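Local coordinates for protein 11S globulin subunit beta (Cucurbita maxima, PDB 2E9Q) that serves as a seed storage protein, a nutrient reservoir of the 11S globulin family built from two cupin domains and assembled into hexamers, at residues E49-D54 / V63-H68. Residues are numbered along the deposited sequence; the frame is centred on the assembly and turned at random.
Sequences EVWDQD and VNMIRH
Glu49 and Arg67 face each other as a hydrogen-bonded pair where antiparallel strands 46-50 and 63-70 of the N-terminal cupin domain run together, Glu49 N giving to Arg67 O and Arg67 N to Glu49 O. Two residues on, Trp51 N bonds Met65 O at 3.0 Å; beyond it, water bridges Trp51 O to Met65 N and, further along, Gln53 O to Val63 O. Arg67 is the side chain to follow. Its CB packs at the edge of the indole, 3.7 Å from Trp51 CZ3. CG stands anti to the backbone N, CD passes 4.0 Å from Glu49 OE1, and the bend at chi3 (56°) brings the guanidinium round beside the Glu49 carboxylate. NE makes the salt bridge to Glu49 OE1 at 2.9 Å, coming from above the carboxylate plane, 49° out of it; NH1 adds weak bonds to both oxygens. CZ lies 3.9 Å from Trp51 CH2, which sits over the centre of one guanidinium face, while NH2 bonds Tyr348 OH in the second cupin domain. Glu49 OE2 also forms a salt bridge with Arg40 NE. An alanine here would keep the CB contact but would probably leave Glu49 to Arg40, Trp51 CH2 without the guanidinium beside it and Tyr348 OH without this partner. The ring is also held by its NE1 bond to Gln35 O. On the sheet face opposite Arg67, Val50 and Ile66 make a looser apolar pair. Met65 lies alongside the indole, its CG over one face of the six-membered ring, 3.5 Å from Trp51 CE3.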
loop_
_atom_site.group_PDB
_atom_site.type_symbol
_atom_site.label_atom_id
_atom_site.label_comp_id
_atom_site.label_asym_id
_atom_site.label_seq_id
_atom_site.Cartn_x
_atom_site.Cartn_y
_atom_site.Cartn_z
ATOM N N GLU A 49 -19.758 20.581 11.613
ATOM C CA GLU A 49 -20.300 19.358 12.163
ATOM C C GLU A 49 -19.400 18.192 11.735
ATOM O O GLU A 49 -18.926 18.150 10.584
ATOM C CB GLU A 49 -21.724 19.158 11.654
ATOM C CG GLU A 49 -22.709 20.225 12.146
ATOM C CD GLU A 49 -24.092 20.046 11.553
ATOM O OE1 GLU A 49 -24.305 20.454 10.389
ATOM O OE2 GLU A 49 -24.960 19.479 12.244
ATOM N N VAL A 50 -19.164 17.258 12.659
ATOM C CA VAL A 50 -18.308 16.105 12.388
ATOM C C VAL A 50 -18.979 14.780 12.720
ATOM O O VAL A 50 -19.625 14.649 13.763
ATOM C CB VAL A 50 -16.999 16.204 13.185
ATOM C CG1 VAL A 50 -16.073 15.073 12.805
ATOM C CG2 VAL A 50 -16.330 17.548 12.920
ATOM N N TRP A 51 -18.840 13.801 11.830
ATOM C CA TRP A 51 -19.430 12.493 12.066
ATOM C C TRP A 51 -18.500 11.686 12.979
ATOM O O TRP A 51 -17.372 12.106 13.254
ATOM C CB TRP A 51 -19.682 11.754 10.749
ATOM C CG TRP A 51 -21.009 12.071 10.116
ATOM C CD1 TRP A 51 -22.100 11.246 10.032
ATOM C CD2 TRP A 51 -21.375 13.287 9.446
ATOM N NE1 TRP A 51 -23.119 11.870 9.343
ATOM C CE2 TRP A 51 -22.700 13.121 8.972
ATOM C CE3 TRP A 51 -20.710 14.498 9.197
ATOM C CZ2 TRP A 51 -23.376 14.129 8.259
ATOM C CZ3 TRP A 51 -21.384 15.501 8.488
ATOM C CH2 TRP A 51 -22.703 15.307 8.030
ATOM N N ASP A 52 -18.977 10.542 13.455
ATOM C CA ASP A 52 -18.187 9.728 14.376
ATOM C C ASP A 52 -17.127 8.883 13.697
ATOM O O ASP A 52 -17.427 7.841 13.143
ATOM C CB ASP A 52 -19.107 8.831 15.206
ATOM C CG ASP A 52 -18.348 8.029 16.255
ATOM O OD1 ASP A 52 -17.276 8.477 16.711
ATOM O OD2 ASP A 52 -18.836 6.952 16.638
ATOM N N GLN A 53 -15.884 9.346 13.757
ATOM C CA GLN A 53 -14.765 8.639 13.151
ATOM C C GLN A 53 -14.668 7.197 13.667
ATOM O O GLN A 53 -14.318 6.288 12.910
ATOM C CB GLN A 53 -13.456 9.381 13.438
ATOM C CG GLN A 53 -13.435 10.047 14.807
ATOM C CD GLN A 53 -14.204 11.364 14.818
ATOM O OE1 GLN A 53 -13.679 12.404 14.415
ATOM N NE2 GLN A 53 -15.458 11.321 15.263
ATOM N N ASP A 54 -14.991 6.988 14.943
ATOM C CA ASP A 54 -14.929 5.641 15.512
ATOM C C ASP A 54 -16.141 4.764 15.185
ATOM O O ASP A 54 -16.258 3.641 15.677
ATOM C CB ASP A 54 -14.709 5.713 17.026
ATOM C CG ASP A 54 -13.458 6.490 17.396
ATOM O OD1 ASP A 54 -12.372 6.198 16.847
ATOM O OD2 ASP A 54 -13.560 7.401 18.246
ATOM N N VAL A 63 -12.652 6.420 7.033
ATOM C CA VAL A 63 -13.223 7.611 6.444
ATOM C C VAL A 63 -13.672 8.564 7.544
ATOM O O VAL A 63 -13.911 8.150 8.686
ATOM C CB VAL A 63 -14.450 7.272 5.540
ATOM C CG1 VAL A 63 -14.114 6.114 4.616
ATOM C CG2 VAL A 63 -15.657 6.935 6.388
ATOM N N ASN A 64 -13.761 9.838 7.188
ATOM C CA ASN A 64 -14.220 10.878 8.090
ATOM C C ASN A 64 -15.165 11.723 7.250
ATOM O O ASN A 64 -14.994 11.831 6.029
ATOM C CB ASN A 64 -13.067 11.763 8.558
ATOM C CG ASN A 64 -11.973 10.990 9.256
ATOM O OD1 ASN A 64 -11.231 10.225 8.629
ATOM N ND2 ASN A 64 -11.859 11.188 10.563
ATOM N N MET A 65 -16.167 12.306 7.897
ATOM C CA MET A 65 -17.134 13.164 7.219
ATOM C C MET A 65 -17.298 14.439 8.039
ATOM O O MET A 65 -17.501 14.392 9.256
ATOM C CB MET A 65 -18.485 12.456 7.097
ATOM C CG MET A 65 -19.482 13.139 6.160
ATOM S SD MET A 65 -19.050 12.942 4.417
ATOM C CE MET A 65 -19.297 11.195 4.222
ATOM N N ILE A 66 -17.208 15.577 7.365
ATOM C CA ILE A 66 -17.333 16.874 8.004
ATOM C C ILE A 66 -18.257 17.736 7.153
ATOM O O ILE A 66 -18.228 17.657 5.921
ATOM C CB ILE A 66 -15.964 17.553 8.094
ATOM C CG1 ILE A 66 -15.023 16.680 8.919
ATOM C CG2 ILE A 66 -16.089 18.944 8.688
ATOM C CD1 ILE A 66 -13.612 17.199 8.976
ATOM N N ARG A 67 -19.100 18.531 7.807
ATOM C CA ARG A 67 -20.004 19.420 7.088
ATOM C C ARG A 67 -19.789 20.830 7.607
ATOM O O ARG A 67 -19.891 21.099 8.810
ATOM C CB ARG A 67 -21.469 19.004 7.262
ATOM C CG ARG A 67 -22.475 19.961 6.587
ATOM C CD ARG A 67 -23.876 19.360 6.523
ATOM N NE ARG A 67 -24.349 18.978 7.853
ATOM C CZ ARG A 67 -25.369 18.158 8.089
ATOM N NH1 ARG A 67 -25.709 17.880 9.341
ATOM N NH2 ARG A 67 -26.047 17.610 7.087
ATOM N N HIS A 68 -19.461 21.728 6.689
ATOM C CA HIS A 68 -19.229 23.111 7.039
ATOM C C HIS A 68 -20.381 23.967 6.554
ATOM O O HIS A 68 -20.855 23.822 5.431
ATOM C CB HIS A 68 -17.936 23.608 6.402
ATOM C CG HIS A 68 -16.696 23.146 7.097
ATOM N ND1 HIS A 68 -15.610 22.634 6.421
ATOM C CD2 HIS A 68 -16.340 23.186 8.402
ATOM C CE1 HIS A 68 -14.638 22.383 7.279
ATOM N NE2 HIS A 68 -15.057 22.710 8.490
HETATM O O HOH W 1 -22.366 22.275 9.010
HETATM O O HOH W 2 -15.697 11.668 10.810
HETATM O O HOH W 3 -12.433 6.518 10.676
#